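Local coordinates for protein staphylococcal enterotoxin-like toxin (Staphylococcus aureus, PDB 4DXF) that probably binds sialylated host glycans, as carbohydrate-binding members of the staphylococcal superantigen-like family do, to interfere with innate immunity, at residues 37-47 against 59-70. Residues are numbered along the deposited sequence; the frame is centred on the assembly and turned at random.
Sequences ILKKWTTIRFM and ALVGKDDKKYGE
Phe46 and Ala59 face each other as a non-hydrogen-bonded antiparallel pair, their CA atoms 4.6 Å apart, and beside it Leu60 N bonds to Arg45 O (2.9 Å). Beyond this, the chain of 59-70 swings away through a type II' turn from Val61 to Asp64 into helix 64-67, and Arg45 reaches over to grip that helix. The arginine side chain bends at chi3 (63°), bringing the guanidinium to the end of the helix. In a salt bridge, Arg45 NH1 meets Asp65 OD1 at 2.8 Å from above the carboxylate plane, which stands 83° from the guanidinium. Arg45 NH2 takes a lone pair of Tyr68 O at 2.7 Å, in the carbonyl plane, while NH1 adds weak bonds to Asp65 O and Tyr68 O. Leu60 CD1 lies over the rim of one guanidinium face, and a water joining Arg45 N, Leu60 O and Asp65 OD1 fastens the same corner. On the apolar side, Met47 lays its CE over the Tyr68 ring, 3.8 Å from the centroid, in a CH-pi contact; SD, farther off above the same face at 5.3 Å from the centroid, adds a Met-aromatic contact. Lys67 CG lies over the opposite face. Ile37 CD1 touches Tyr68 CB (3.5 Å) and, from another side, Leu60 CD1. Ala59 CB is held by Ile44 CD1 and the Phe46 ring. All this belongs to the OB-fold domain, where helix 64-67 links strands 56-59 and 71-74. Leu60 and Tyr68 also pack on Ile97 of strand 92-99, Phe46 meets Tyr87 edge-to-face, and His73 of strand 71-74 touches Ile37, Met47 and Tyr68.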
loop_
_atom_site.group_PDB
_atom_site.type_symbol
_atom_site.label_atom_id
_atom_site.label_comp_id
_atom_site.label_asym_id
_atom_site.label_seq_id
_atom_site.Cartn_x
_atom_site.Cartn_y
_atom_site.Cartn_z
ATOM N N ILE A 37 5.443 6.630 20.225
ATOM C CA ILE A 37 4.239 5.910 20.681
ATOM C C ILE A 37 4.031 6.221 22.151
ATOM O O ILE A 37 4.929 6.000 22.961
ATOM C CB ILE A 37 4.352 4.448 20.449
ATOM C CG1 ILE A 37 4.528 4.151 18.932
ATOM C CG2 ILE A 37 3.072 3.727 20.996
ATOM C CD1 ILE A 37 5.017 2.810 18.633
ATOM N N LEU A 38 2.880 6.794 22.439
ATOM C CA LEU A 38 2.510 7.201 23.791
ATOM C C LEU A 38 1.663 6.142 24.457
ATOM O O LEU A 38 1.543 5.029 23.977
ATOM C CB LEU A 38 1.709 8.487 23.706
ATOM C CG LEU A 38 2.296 9.662 22.932
ATOM C CD1 LEU A 38 1.258 10.740 22.819
ATOM C CD2 LEU A 38 3.573 10.177 23.603
ATOM N N LYS A 39 1.037 6.501 25.572
ATOM C CA LYS A 39 0.211 5.558 26.339
ATOM C C LYS A 39 -1.049 5.180 25.529
ATOM O O LYS A 39 -1.672 6.066 24.926
ATOM C CB LYS A 39 -0.180 6.313 27.623
ATOM C CG LYS A 39 -0.903 5.532 28.715
ATOM C CD LYS A 39 -1.349 6.542 29.780
ATOM C CE LYS A 39 -0.124 7.048 30.559
ATOM N NZ LYS A 39 -0.486 7.709 31.861
ATOM N N LYS A 40 -1.439 3.899 25.504
ATOM C CA LYS A 40 -2.724 3.509 24.827
ATOM C C LYS A 40 -3.946 4.314 25.329
ATOM O O LYS A 40 -4.134 4.499 26.539
ATOM C CB LYS A 40 -2.969 2.006 24.967
ATOM C CG LYS A 40 -4.239 1.427 24.290
ATOM C CD LYS A 40 -4.235 -0.094 24.538
ATOM C CE LYS A 40 -5.648 -0.663 24.596
ATOM N NZ LYS A 40 -6.199 -0.798 23.221
ATOM N N TRP A 41 -4.759 4.826 24.420
ATOM C CA TRP A 41 -5.924 5.600 24.845
ATOM C C TRP A 41 -7.227 5.182 24.144
ATOM O O TRP A 41 -8.268 5.804 24.366
ATOM C CB TRP A 41 -5.699 7.113 24.678
ATOM C CG TRP A 41 -5.316 7.493 23.274
ATOM C CD1 TRP A 41 -4.046 7.532 22.753
ATOM C CD2 TRP A 41 -6.202 7.891 22.204
ATOM N NE1 TRP A 41 -4.087 7.928 21.424
ATOM C CE2 TRP A 41 -5.393 8.153 21.062
ATOM C CE3 TRP A 41 -7.596 8.066 22.101
ATOM C CZ2 TRP A 41 -5.938 8.563 19.831
ATOM C CZ3 TRP A 41 -8.138 8.456 20.875
ATOM C CH2 TRP A 41 -7.309 8.707 19.759
ATOM N N THR A 42 -7.158 4.165 23.284
ATOM C CA THR A 42 -8.374 3.610 22.674
ATOM C C THR A 42 -8.210 2.164 22.329
ATOM O O THR A 42 -7.381 1.451 22.884
ATOM C CB THR A 42 -8.917 4.415 21.445
ATOM O OG1 THR A 42 -9.367 5.692 21.875
ATOM C CG2 THR A 42 -10.124 3.744 20.823
ATOM N N THR A 43 -9.043 1.718 21.407
ATOM C CA THR A 43 -9.078 0.326 21.066
ATOM C C THR A 43 -7.859 -0.040 20.243
ATOM O O THR A 43 -7.628 -1.210 19.950
ATOM C CB THR A 43 -10.415 -0.027 20.369
ATOM O OG1 THR A 43 -10.707 0.971 19.378
ATOM C CG2 THR A 43 -11.553 -0.040 21.439
ATOM N N ILE A 44 -7.065 0.969 19.861
ATOM C CA ILE A 44 -5.747 0.678 19.246
ATOM C C ILE A 44 -4.752 1.759 19.543
ATOM O O ILE A 44 -5.095 2.846 19.985
ATOM C CB ILE A 44 -5.766 0.433 17.701
ATOM C CG1 ILE A 44 -6.278 1.663 16.963
ATOM C CG2 ILE A 44 -6.496 -0.936 17.366
ATOM C CD1 ILE A 44 -6.080 1.545 15.471
ATOM N N ARG A 45 -3.523 1.433 19.212
ATOM C CA ARG A 45 -2.386 2.289 19.441
ATOM C C ARG A 45 -1.934 2.917 18.115
ATOM O O ARG A 45 -2.266 2.404 17.017
ATOM C CB ARG A 45 -1.284 1.413 20.016
ATOM C CG ARG A 45 -1.671 0.966 21.475
ATOM C CD ARG A 45 -0.766 -0.093 21.917
ATOM N NE ARG A 45 0.646 0.310 22.024
ATOM C CZ ARG A 45 1.654 -0.222 21.312
ATOM N NH1 ARG A 45 1.448 -1.159 20.366
ATOM N NH2 ARG A 45 2.898 0.209 21.522
ATOM N N PHE A 46 -1.193 4.015 18.260
ATOM C CA PHE A 46 -0.768 4.866 17.144
ATOM C C PHE A 46 0.717 5.128 17.268
ATOM O O PHE A 46 1.261 5.189 18.363
ATOM C CB PHE A 46 -1.501 6.178 17.084
ATOM C CG PHE A 46 -3.012 6.019 16.874
ATOM C CD1 PHE A 46 -3.524 5.770 15.611
ATOM C CD2 PHE A 46 -3.881 6.089 17.955
ATOM C CE1 PHE A 46 -4.914 5.582 15.386
ATOM C CE2 PHE A 46 -5.277 5.898 17.760
ATOM C CZ PHE A 46 -5.775 5.663 16.475
ATOM N N MET A 47 1.358 5.204 16.123
ATOM C CA MET A 47 2.717 5.771 16.020
ATOM C C MET A 47 2.556 7.205 15.509
ATOM O O MET A 47 1.991 7.446 14.419
ATOM C CB MET A 47 3.595 4.909 15.057
ATOM C CG MET A 47 5.042 5.583 14.919
ATOM S SD MET A 47 6.134 4.690 13.913
ATOM C CE MET A 47 6.547 3.285 14.848
ATOM N N ALA A 59 -2.120 4.353 12.607
ATOM C CA ALA A 59 -2.590 3.140 13.267
ATOM C C ALA A 59 -1.718 1.903 13.265
ATOM O O ALA A 59 -1.217 1.422 12.224
ATOM C CB ALA A 59 -4.075 2.793 12.779
ATOM N N LEU A 60 -1.512 1.326 14.457
ATOM C CA LEU A 60 -0.729 0.103 14.574
ATOM C C LEU A 60 -1.647 -1.127 14.505
ATOM O O LEU A 60 -2.301 -1.502 15.491
ATOM C CB LEU A 60 0.088 0.083 15.852
ATOM C CG LEU A 60 0.986 1.346 15.916
ATOM C CD1 LEU A 60 1.621 1.581 17.316
ATOM C CD2 LEU A 60 2.117 1.201 14.858
ATOM N N VAL A 61 -1.712 -1.710 13.316
ATOM C CA VAL A 61 -2.627 -2.819 13.045
ATOM C C VAL A 61 -1.803 -4.010 12.727
ATOM O O VAL A 61 -0.576 -3.899 12.504
ATOM C CB VAL A 61 -3.609 -2.495 11.880
ATOM C CG1 VAL A 61 -4.511 -1.346 12.263
ATOM C CG2 VAL A 61 -2.799 -2.187 10.569
ATOM N N GLY A 62 -2.442 -5.189 12.717
ATOM C CA GLY A 62 -1.782 -6.411 12.401
ATOM C C GLY A 62 -0.541 -6.637 13.235
ATOM O O GLY A 62 -0.575 -6.471 14.493
ATOM N N LYS A 63 0.556 -6.955 12.543
ATOM C CA LYS A 63 1.836 -7.294 13.194
ATOM C C LYS A 63 2.526 -6.095 13.883
ATOM O O LYS A 63 3.312 -6.296 14.817
ATOM C CB LYS A 63 2.807 -7.942 12.217
ATOM C CG LYS A 63 2.476 -9.420 11.853
ATOM C CD LYS A 63 3.635 -10.076 11.077
ATOM C CE LYS A 63 3.223 -11.366 10.312
ATOM N NZ LYS A 63 2.157 -11.083 9.258
ATOM N N ASP A 64 2.181 -4.872 13.477
ATOM C CA ASP A 64 2.769 -3.653 14.050
ATOM C C ASP A 64 2.515 -3.436 15.524
ATOM O O ASP A 64 3.280 -2.696 16.153
ATOM C CB ASP A 64 2.330 -2.396 13.301
ATOM C CG ASP A 64 3.145 -2.167 12.054
ATOM O OD1 ASP A 64 4.113 -2.931 11.787
ATOM O OD2 ASP A 64 2.796 -1.217 11.325
ATOM N N ASP A 65 1.419 -3.980 16.060
ATOM C CA ASP A 65 1.076 -3.666 17.433
ATOM C C ASP A 65 2.099 -4.268 18.376
ATOM O O ASP A 65 2.603 -3.550 19.230
ATOM C CB ASP A 65 -0.355 -4.040 17.828
ATOM C CG ASP A 65 -0.679 -3.602 19.259
ATOM O OD1 ASP A 65 -0.915 -2.391 19.505
ATOM O OD2 ASP A 65 -0.679 -4.487 20.126
ATOM N N LYS A 66 2.504 -5.519 18.146
ATOM C CA LYS A 66 3.544 -6.165 18.994
ATOM C C LYS A 66 4.924 -5.704 18.603
ATOM O O LYS A 66 5.851 -5.770 19.410
ATOM C CB LYS A 66 3.544 -7.697 18.854
ATOM C CG LYS A 66 2.487 -8.442 19.660
ATOM C CD LYS A 66 2.377 -9.899 19.128
ATOM C CE LYS A 66 1.324 -10.756 19.859
ATOM N NZ LYS A 66 0.025 -10.043 19.910
ATOM N N LYS A 67 5.072 -5.253 17.358
ATOM C CA LYS A 67 6.375 -4.918 16.814
ATOM C C LYS A 67 6.921 -3.653 17.466
ATOM O O LYS A 67 8.127 -3.556 17.713
ATOM C CB LYS A 67 6.245 -4.685 15.296
ATOM C CG LYS A 67 7.585 -4.504 14.560
ATOM C CD LYS A 67 7.365 -4.520 13.029
ATOM C CE LYS A 67 8.647 -4.252 12.261
ATOM N NZ LYS A 67 8.474 -4.524 10.755
ATOM N N TYR A 68 6.053 -2.681 17.725
ATOM C CA TYR A 68 6.481 -1.370 18.257
ATOM C C TYR A 68 5.928 -1.034 19.653
ATOM O O TYR A 68 4.759 -0.644 19.779
ATOM C CB TYR A 68 6.099 -0.208 17.335
ATOM C CG TYR A 68 6.627 -0.355 15.949
ATOM C CD1 TYR A 68 7.944 -0.037 15.650
ATOM C CD2 TYR A 68 5.783 -0.793 14.924
ATOM C CE1 TYR A 68 8.436 -0.177 14.310
ATOM C CE2 TYR A 68 6.262 -0.984 13.630
ATOM C CZ TYR A 68 7.577 -0.616 13.320
ATOM O OH TYR A 68 8.062 -0.793 12.027
ATOM N N GLY A 69 6.794 -1.125 20.673
ATOM C CA GLY A 69 6.413 -0.763 22.041
ATOM C C GLY A 69 6.359 0.722 22.320
ATOM O O GLY A 69 6.755 1.540 21.481
ATOM N N GLU A 70 5.878 1.092 23.513
ATOM C CA GLU A 70 5.803 2.466 23.917
ATOM C C GLU A 70 7.172 3.147 23.781
ATOM O O GLU A 70 8.160 2.530 24.074
ATOM C CB GLU A 70 5.360 2.538 25.405
ATOM C CG GLU A 70 5.293 3.973 25.909
ATOM C CD GLU A 70 4.819 4.109 27.348
ATOM O OE1 GLU A 70 5.652 4.438 28.219
ATOM O OE2 GLU A 70 3.631 3.883 27.617
HETATM O O HOH W 1 -2.670 -1.222 18.094
#